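Local coordinates for protein dTDP Sugar Isomerase (Desulfovibrio desulfuricans subsp. desulfuricans str. G20, PDB 3EJK) that probably epimerises the 3' and 5' carbons of the sugar in dTDP-4-dehydro-6-deoxyglucose, giving dTDP-4-dehydro-rhamnose on the route to dTDP-L-rhamnose, at residues 120-132 and 158-170. Residues are numbered along the deposited sequence; the frame is centred on the assembly and turned at random. Where two conformers were deposited one is given.
Sequences PQVWYGFAATGDT and FIPFSWAGADLSG
I159 reaches the indole of W123 with the far end of its side chain. CG1 stands anti to the carbonyl carbon (chi1 -60°) and the chain continues extended, carrying CD1 over one face of the ring, 3.6 Å from W123 CD2. The indole can be followed outward: CB, CG, CD1, CD2 and CE3 meet I159 CD1, a CH-pi contact over the five-membered ring; CE2 is shared between I159 CD1 and F158 CE2; NE1 and CZ2 meet F158. F158 turns its edge toward that indole in an offset edge-to-face pair, planes 71° apart, CE2 lying 3.9 Å from W123 CZ2. A broad ring at W123 thus serves an aliphatic and an aromatic neighbour at once.

Farther along, W163 meets the strand obliquely with the outer atoms of its six-membered ring, CZ2 lying 3.6 Å from G125 C. Glycine suits this place, since a CB there would point at the indole and come too close to NE1. The small A127 touches both W163 CZ3 and L168, its CB 3.7 Å from L168 CD1. In the loop that follows, a backbone hydrogen bond runs from G130 N to L168 O (3.0 Å), and D167 OD1, accepting from S169 N, forms an Asx turn beside it. The C-terminal loop therefore covers the outer side of strand 123-128, while Y124 and F126 face inward toward a bound citrate, which may mark the pocket, as expected of a cupin-type beta-sandwich.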
ATOM      1  N   PRO A 120     -13.477  -0.429 -15.916  1.00 22.71           N
ATOM      2  CA  PRO A 120     -14.590   0.477 -15.673  1.00 23.47           C
ATOM      3  C   PRO A 120     -15.960  -0.090 -15.986  1.00 23.65           C
ATOM      4  O   PRO A 120     -16.126  -1.039 -16.769  1.00 22.89           O
ATOM      5  CB  PRO A 120     -14.304   1.681 -16.589  1.00 23.66           C
ATOM      6  CG  PRO A 120     -13.261   1.279 -17.510  1.00 24.62           C
ATOM      7  CD  PRO A 120     -12.589   0.033 -16.993  1.00 24.80           C
ATOM      8  N   GLN A 121     -16.902   0.504 -15.279  1.00 23.12           N
ATOM      9  CA  GLN A 121     -18.318   0.257 -15.409  0.50 23.91           C
ATOM     10  C   GLN A 121     -18.738  -1.129 -14.940  1.00 24.94           C
ATOM     11  O   GLN A 121     -19.814  -1.630 -15.270  1.00 25.02           O
ATOM     12  CB  GLN A 121     -18.786   0.616 -16.821  0.50 24.44           C
ATOM     13  CG  GLN A 121     -18.646   2.126 -17.080  0.50 23.31           C
ATOM     14  CD  GLN A 121     -19.049   2.564 -18.477  0.50 26.73           C
ATOM     15  OE1 GLN A 121     -19.716   1.836 -19.203  0.50 26.78           O
ATOM     16  NE2 GLN A 121     -18.657   3.781 -18.848  0.50 29.69           N
ATOM     17  N   VAL A 122     -17.866  -1.714 -14.146  1.00 23.44           N
ATOM     18  CA  VAL A 122     -18.146  -2.983 -13.496  1.00 22.98           C
ATOM     19  C   VAL A 122     -18.331  -2.677 -12.016  1.00 23.40           C
ATOM     20  O   VAL A 122     -17.482  -2.028 -11.397  1.00 23.54           O
ATOM     21  CB  VAL A 122     -17.007  -4.015 -13.650  1.00 23.61           C
ATOM     22  CG1 VAL A 122     -17.235  -5.229 -12.724  1.00 22.53           C
ATOM     23  CG2 VAL A 122     -16.886  -4.475 -15.090  1.00 24.03           C
ATOM     24  N   TRP A 123     -19.460  -3.108 -11.469  1.00 23.10           N
ATOM     25  CA  TRP A 123     -19.744  -2.935 -10.042  1.00 23.24           C
ATOM     26  C   TRP A 123     -18.858  -3.833  -9.208  1.00 23.34           C
ATOM     27  O   TRP A 123     -18.596  -4.989  -9.558  1.00 22.56           O
ATOM     28  CB  TRP A 123     -21.188  -3.276  -9.697  1.00 24.42           C
ATOM     29  CG  TRP A 123     -22.235  -2.331 -10.214  1.00 22.30           C
ATOM     30  CD1 TRP A 123     -23.030  -2.510 -11.314  1.00 26.79           C
ATOM     31  CD2 TRP A 123     -22.637  -1.091  -9.628  1.00 25.21           C
ATOM     32  NE1 TRP A 123     -23.892  -1.445 -11.457  1.00 26.85           N
ATOM     33  CE2 TRP A 123     -23.665  -0.557 -10.436  1.00 24.05           C
ATOM     34  CE3 TRP A 123     -22.220  -0.369  -8.506  1.00 23.98           C
ATOM     35  CZ2 TRP A 123     -24.276   0.651 -10.152  1.00 24.35           C
ATOM     36  CZ3 TRP A 123     -22.834   0.837  -8.236  1.00 21.58           C
ATOM     37  CH2 TRP A 123     -23.829   1.340  -9.057  1.00 23.53           C
ATOM     38  N   TYR A 124     -18.405  -3.284  -8.095  1.00 22.41           N
ATOM     39  CA  TYR A 124     -17.596  -4.045  -7.142  1.00 22.20           C
ATOM     40  C   TYR A 124     -17.941  -3.786  -5.679  1.00 21.35           C
ATOM     41  O   TYR A 124     -18.436  -2.755  -5.285  1.00 22.31           O
ATOM     42  CB  TYR A 124     -16.093  -3.896  -7.402  1.00 22.07           C
ATOM     43  CG  TYR A 124     -15.543  -2.493  -7.342  1.00 21.96           C
ATOM     44  CD1 TYR A 124     -15.500  -1.696  -8.468  1.00 24.06           C
ATOM     45  CD2 TYR A 124     -15.032  -1.985  -6.161  1.00 24.20           C
ATOM     46  CE1 TYR A 124     -14.975  -0.400  -8.413  1.00 20.71           C
ATOM     47  CE2 TYR A 124     -14.515  -0.706  -6.084  1.00 22.58           C
ATOM     48  CZ  TYR A 124     -14.482   0.085  -7.213  1.00 26.10           C
ATOM     49  OH  TYR A 124     -13.962   1.366  -7.138  1.00 25.21           O
ATOM     50  N   GLY A 125     -17.729  -4.834  -4.915  1.00 22.51           N
ATOM     51  CA  GLY A 125     -17.932  -4.830  -3.473  1.00 22.72           C
ATOM     52  C   GLY A 125     -16.943  -5.789  -2.843  1.00 22.38           C
ATOM     53  O   GLY A 125     -16.450  -6.706  -3.497  1.00 21.84           O
ATOM     54  N   PHE A 126     -16.636  -5.563  -1.578  1.00 20.61           N
ATOM     55  CA  PHE A 126     -15.714  -6.457  -0.876  1.00 20.75           C
ATOM     56  C   PHE A 126     -15.919  -6.418   0.623  1.00 20.73           C
ATOM     57  O   PHE A 126     -16.465  -5.458   1.174  1.00 19.30           O
ATOM     58  CB  PHE A 126     -14.252  -6.164  -1.251  1.00 20.69           C
ATOM     59  CG  PHE A 126     -13.838  -4.723  -1.067  1.00 18.34           C
ATOM     60  CD1 PHE A 126     -13.369  -4.270   0.140  1.00 19.59           C
ATOM     61  CD2 PHE A 126     -13.915  -3.824  -2.121  1.00 25.54           C
ATOM     62  CE1 PHE A 126     -12.970  -2.954   0.306  1.00 21.75           C
ATOM     63  CE2 PHE A 126     -13.536  -2.514  -1.964  1.00 25.70           C
ATOM     64  CZ  PHE A 126     -13.064  -2.071  -0.740  1.00 23.20           C
ATOM     65  N   ALA A 127     -15.503  -7.506   1.252  1.00 19.43           N
ATOM     66  CA  ALA A 127     -15.606  -7.681   2.695  1.00 18.45           C
ATOM     67  C   ALA A 127     -14.430  -8.445   3.275  1.00 18.65           C
ATOM     68  O   ALA A 127     -13.885  -9.339   2.655  1.00 19.25           O
ATOM     69  CB  ALA A 127     -16.912  -8.395   3.052  1.00 17.69           C
ATOM     70  N   ALA A 128     -14.083  -8.070   4.501  1.00 19.04           N
ATOM     71  CA  ALA A 128     -13.007  -8.716   5.243  1.00 19.60           C
ATOM     72  C   ALA A 128     -13.518  -9.974   5.920  1.00 20.35           C
ATOM     73  O   ALA A 128     -14.536  -9.970   6.598  1.00 21.92           O
ATOM     74  CB  ALA A 128     -12.398  -7.755   6.303  1.00 18.43           C
ATOM     75  N   THR A 129     -12.774 -11.050   5.726  1.00 21.21           N
ATOM     76  CA  THR A 129     -13.083 -12.341   6.342  1.00 22.67           C
ATOM     77  C   THR A 129     -12.232 -12.563   7.574  1.00 22.69           C
ATOM     78  O   THR A 129     -11.215 -11.901   7.812  1.00 24.21           O
ATOM     79  CB  THR A 129     -12.821 -13.511   5.371  1.00 23.23           C
ATOM     80  OG1 THR A 129     -11.420 -13.584   5.103  1.00 24.01           O
ATOM     81  CG2 THR A 129     -13.575 -13.319   4.060  1.00 22.95           C
ATOM     82  N   GLY A 130     -12.670 -13.483   8.399  1.00 23.58           N
ATOM     83  CA  GLY A 130     -11.890 -13.819   9.578  1.00 24.70           C
ATOM     84  C   GLY A 130     -12.148 -12.904  10.745  1.00 25.03           C
ATOM     85  O   GLY A 130     -13.209 -12.308  10.868  1.00 24.80           O
ATOM     86  N   ASP A 131     -11.134 -12.759  11.580  1.00 26.87           N
ATOM     87  CA  ASP A 131     -11.285 -12.002  12.814  1.00 28.30           C
ATOM     88  C   ASP A 131     -10.257 -10.910  13.029  1.00 28.26           C
ATOM     89  O   ASP A 131     -10.066 -10.441  14.147  1.00 29.11           O
ATOM     90  CB  ASP A 131     -11.310 -12.950  14.018  1.00 30.62           C
ATOM     91  CG  ASP A 131      -9.996 -13.650  14.239  1.00 34.30           C
ATOM     92  OD1 ASP A 131      -9.033 -13.348  13.501  1.00 46.04           O
ATOM     93  OD2 ASP A 131      -9.928 -14.502  15.153  1.00 45.12           O
ATOM     94  N   THR A 132      -9.600 -10.524  11.947  1.00 27.40           N
ATOM     95  CA  THR A 132      -8.658  -9.401  11.967  1.00 27.11           C
ATOM     96  C   THR A 132      -8.864  -8.533  10.721  1.00 25.96           C
ATOM     97  O   THR A 132      -9.379  -9.002   9.716  1.00 25.00           O
ATOM     98  CB  THR A 132      -7.183  -9.848  12.118  1.00 27.38           C
ATOM     99  OG1 THR A 132      -6.793 -10.656  11.005  1.00 30.19           O
ATOM    100  CG2 THR A 132      -7.010 -10.626  13.408  1.00 31.79           C
ATOM    101  N   PHE A 158     -30.721  -4.898  -7.471  1.00 23.24           N
ATOM    102  CA  PHE A 158     -30.403  -5.009  -8.918  1.00 23.97           C
ATOM    103  C   PHE A 158     -28.999  -5.592  -9.135  1.00 23.74           C
ATOM    104  O   PHE A 158     -28.620  -5.938 -10.245  1.00 24.84           O
ATOM    105  CB  PHE A 158     -30.604  -3.679  -9.678  1.00 24.23           C
ATOM    106  CG  PHE A 158     -29.609  -2.621  -9.335  1.00 26.68           C
ATOM    107  CD1 PHE A 158     -29.814  -1.781  -8.266  1.00 27.36           C
ATOM    108  CD2 PHE A 158     -28.460  -2.485 -10.078  1.00 31.06           C
ATOM    109  CE1 PHE A 158     -28.894  -0.825  -7.947  1.00 29.37           C
ATOM    110  CE2 PHE A 158     -27.533  -1.531  -9.758  1.00 31.90           C
ATOM    111  CZ  PHE A 158     -27.752  -0.701  -8.691  1.00 29.51           C
ATOM    112  N   ILE A 159     -28.248  -5.726  -8.047  1.00 22.71           N
ATOM    113  CA  ILE A 159     -26.909  -6.331  -8.108  1.00 21.90           C
ATOM    114  C   ILE A 159     -27.070  -7.721  -7.464  1.00 21.78           C
ATOM    115  O   ILE A 159     -27.231  -7.829  -6.239  1.00 21.59           O
ATOM    116  CB  ILE A 159     -25.842  -5.452  -7.438  1.00 22.22           C
ATOM    117  CG1 ILE A 159     -25.787  -4.085  -8.139  1.00 22.08           C
ATOM    118  CG2 ILE A 159     -24.442  -6.123  -7.518  1.00 20.78           C
ATOM    119  CD1 ILE A 159     -24.751  -3.121  -7.565  1.00 22.05           C
ATOM    120  N   PRO A 160     -27.030  -8.788  -8.291  1.00 21.96           N
ATOM    121  CA  PRO A 160     -27.439 -10.138  -7.868  1.00 22.41           C
ATOM    122  C   PRO A 160     -26.521 -10.923  -6.960  1.00 22.96           C
ATOM    123  O   PRO A 160     -26.223 -12.087  -7.223  1.00 22.92           O
ATOM    124  CB  PRO A 160     -27.632 -10.862  -9.189  1.00 22.47           C
ATOM    125  CG  PRO A 160     -26.598 -10.230 -10.053  1.00 21.94           C
ATOM    126  CD  PRO A 160     -26.694  -8.770  -9.724  1.00 21.83           C
ATOM    127  N   PHE A 161     -26.094 -10.269  -5.891  1.00 21.83           N
ATOM    128  CA  PHE A 161     -25.310 -10.945  -4.868  1.00 21.43           C
ATOM    129  C   PHE A 161     -25.672 -10.458  -3.475  1.00 21.28           C
ATOM    130  O   PHE A 161     -25.658  -9.263  -3.198  1.00 20.37           O
ATOM    131  CB  PHE A 161     -23.804 -10.764  -5.091  1.00 20.82           C
ATOM    132  CG  PHE A 161     -22.967 -11.487  -4.072  1.00 24.96           C
ATOM    133  CD1 PHE A 161     -22.654 -12.811  -4.243  1.00 24.62           C
ATOM    134  CD2 PHE A 161     -22.513 -10.841  -2.931  1.00 24.94           C
ATOM    135  CE1 PHE A 161     -21.890 -13.495  -3.298  1.00 26.55           C
ATOM    136  CE2 PHE A 161     -21.757 -11.513  -1.981  1.00 20.36           C
ATOM    137  CZ  PHE A 161     -21.447 -12.855  -2.171  1.00 22.75           C
ATOM    138  N   SER A 162     -25.924 -11.419  -2.597  1.00 21.03           N
ATOM    139  CA  SER A 162     -26.315 -11.134  -1.215  1.00 22.04           C
ATOM    140  C   SER A 162     -25.163 -11.177  -0.228  1.00 21.97           C
ATOM    141  O   SER A 162     -24.712 -12.230   0.187  1.00 22.05           O
ATOM    142  CB  SER A 162     -27.385 -12.115  -0.757  1.00 22.69           C
ATOM    143  OG  SER A 162     -27.750 -11.867   0.580  1.00 24.05           O
ATOM    144  N   TRP A 163     -24.712 -10.008   0.171  1.00 22.18           N
ATOM    145  CA  TRP A 163     -23.641  -9.919   1.152  1.00 22.97           C
ATOM    146  C   TRP A 163     -24.104 -10.468   2.468  1.00 24.48           C
ATOM    147  O   TRP A 163     -23.322 -11.002   3.241  1.00 24.31           O
ATOM    148  CB  TRP A 163     -23.153  -8.485   1.355  1.00 23.10           C
ATOM    149  CG  TRP A 163     -22.256  -8.097   0.287  1.00 24.60           C
ATOM    150  CD1 TRP A 163     -22.507  -7.220  -0.718  1.00 23.25           C
ATOM    151  CD2 TRP A 163     -20.946  -8.613   0.058  1.00 25.58           C
ATOM    152  NE1 TRP A 163     -21.422  -7.141  -1.548  1.00 24.27           N
ATOM    153  CE2 TRP A 163     -20.451  -7.992  -1.097  1.00 23.54           C
ATOM    154  CE3 TRP A 163     -20.144  -9.547   0.717  1.00 26.21           C
ATOM    155  CZ2 TRP A 163     -19.195  -8.273  -1.614  1.00 24.86           C
ATOM    156  CZ3 TRP A 163     -18.889  -9.820   0.200  1.00 26.78           C
ATOM    157  CH2 TRP A 163     -18.431  -9.188  -0.951  1.00 26.49           C
ATOM    158  N   ALA A 164     -25.401 -10.371   2.698  1.00 25.79           N
ATOM    159  CA  ALA A 164     -25.955 -10.819   3.985  1.00 26.81           C
ATOM    160  C   ALA A 164     -25.833 -12.324   4.103  1.00 26.71           C
ATOM    161  O   ALA A 164     -25.774 -12.890   5.188  1.00 26.80           O
ATOM    162  CB  ALA A 164     -27.397 -10.402   4.127  1.00 26.39           C
ATOM    163  N   GLY A 165     -25.768 -12.964   2.954  1.00 27.57           N
ATOM    164  CA  GLY A 165     -25.714 -14.409   2.888  1.00 26.62           C
ATOM    165  C   GLY A 165     -24.308 -14.943   2.759  1.00 26.72           C
ATOM    166  O   GLY A 165     -24.087 -16.142   2.823  1.00 27.90           O
ATOM    167  N   ALA A 166     -23.349 -14.051   2.601  1.00 26.54           N
ATOM    168  CA  ALA A 166     -21.938 -14.474   2.402  1.00 27.00           C
ATOM    169  C   ALA A 166     -21.285 -15.112   3.614  1.00 28.17           C
ATOM    170  O   ALA A 166     -21.531 -14.746   4.756  1.00 28.96           O
ATOM    171  CB  ALA A 166     -21.068 -13.295   1.924  1.00 26.43           C
ATOM    172  N   ASP A 167     -20.411 -16.064   3.323  1.00 28.90           N
ATOM    173  CA  ASP A 167     -19.610 -16.727   4.351  1.00 29.30           C
ATOM    174  C   ASP A 167     -18.312 -15.960   4.465  1.00 28.22           C
ATOM    175  O   ASP A 167     -17.448 -16.031   3.579  1.00 27.81           O
ATOM    176  CB  ASP A 167     -19.351 -18.184   3.985  1.00 29.51           C
ATOM    177  CG  ASP A 167     -18.468 -18.897   4.989  1.00 32.48           C
ATOM    178  OD1 ASP A 167     -18.068 -18.294   6.012  1.00 37.23           O
ATOM    179  OD2 ASP A 167     -18.172 -20.082   4.737  1.00 37.49           O
ATOM    180  N   LEU A 168     -18.203 -15.192   5.543  1.00 27.13           N
ATOM    181  CA  LEU A 168     -17.030 -14.372   5.767  1.00 26.96           C
ATOM    182  C   LEU A 168     -16.179 -14.942   6.888  1.00 27.43           C
ATOM    183  O   LEU A 168     -15.398 -14.240   7.515  1.00 27.25           O
ATOM    184  CB  LEU A 168     -17.428 -12.922   6.067  1.00 27.05           C
ATOM    185  CG  LEU A 168     -18.293 -12.231   4.990  1.00 25.83           C
ATOM    186  CD1 LEU A 168     -18.578 -10.787   5.372  1.00 27.11           C
ATOM    187  CD2 LEU A 168     -17.627 -12.308   3.636  1.00 26.14           C
ATOM    188  N   SER A 169     -16.339 -16.233   7.126  1.00 28.57           N
ATOM    189  CA  SER A 169     -15.612 -16.896   8.223  1.00 28.80           C
ATOM    190  C   SER A 169     -14.136 -17.020   7.905  1.00 30.14           C
ATOM    191  O   SER A 169     -13.285 -17.043   8.776  1.00 29.97           O
ATOM    192  CB  SER A 169     -16.170 -18.293   8.475  1.00 28.00           C
ATOM    193  OG  SER A 169     -15.843 -19.121   7.381  1.00 26.17           O
ATOM    194  N   GLY A 170     -13.853 -17.072   6.623  1.00 32.43           N
ATOM    195  CA  GLY A 170     -12.495 -17.260   6.153  1.00 35.49           C
ATOM    196  C   GLY A 170     -12.009 -18.674   6.413  1.00 38.60           C
ATOM    197  O   GLY A 170     -10.929 -19.064   5.980  1.00 40.90           O
TER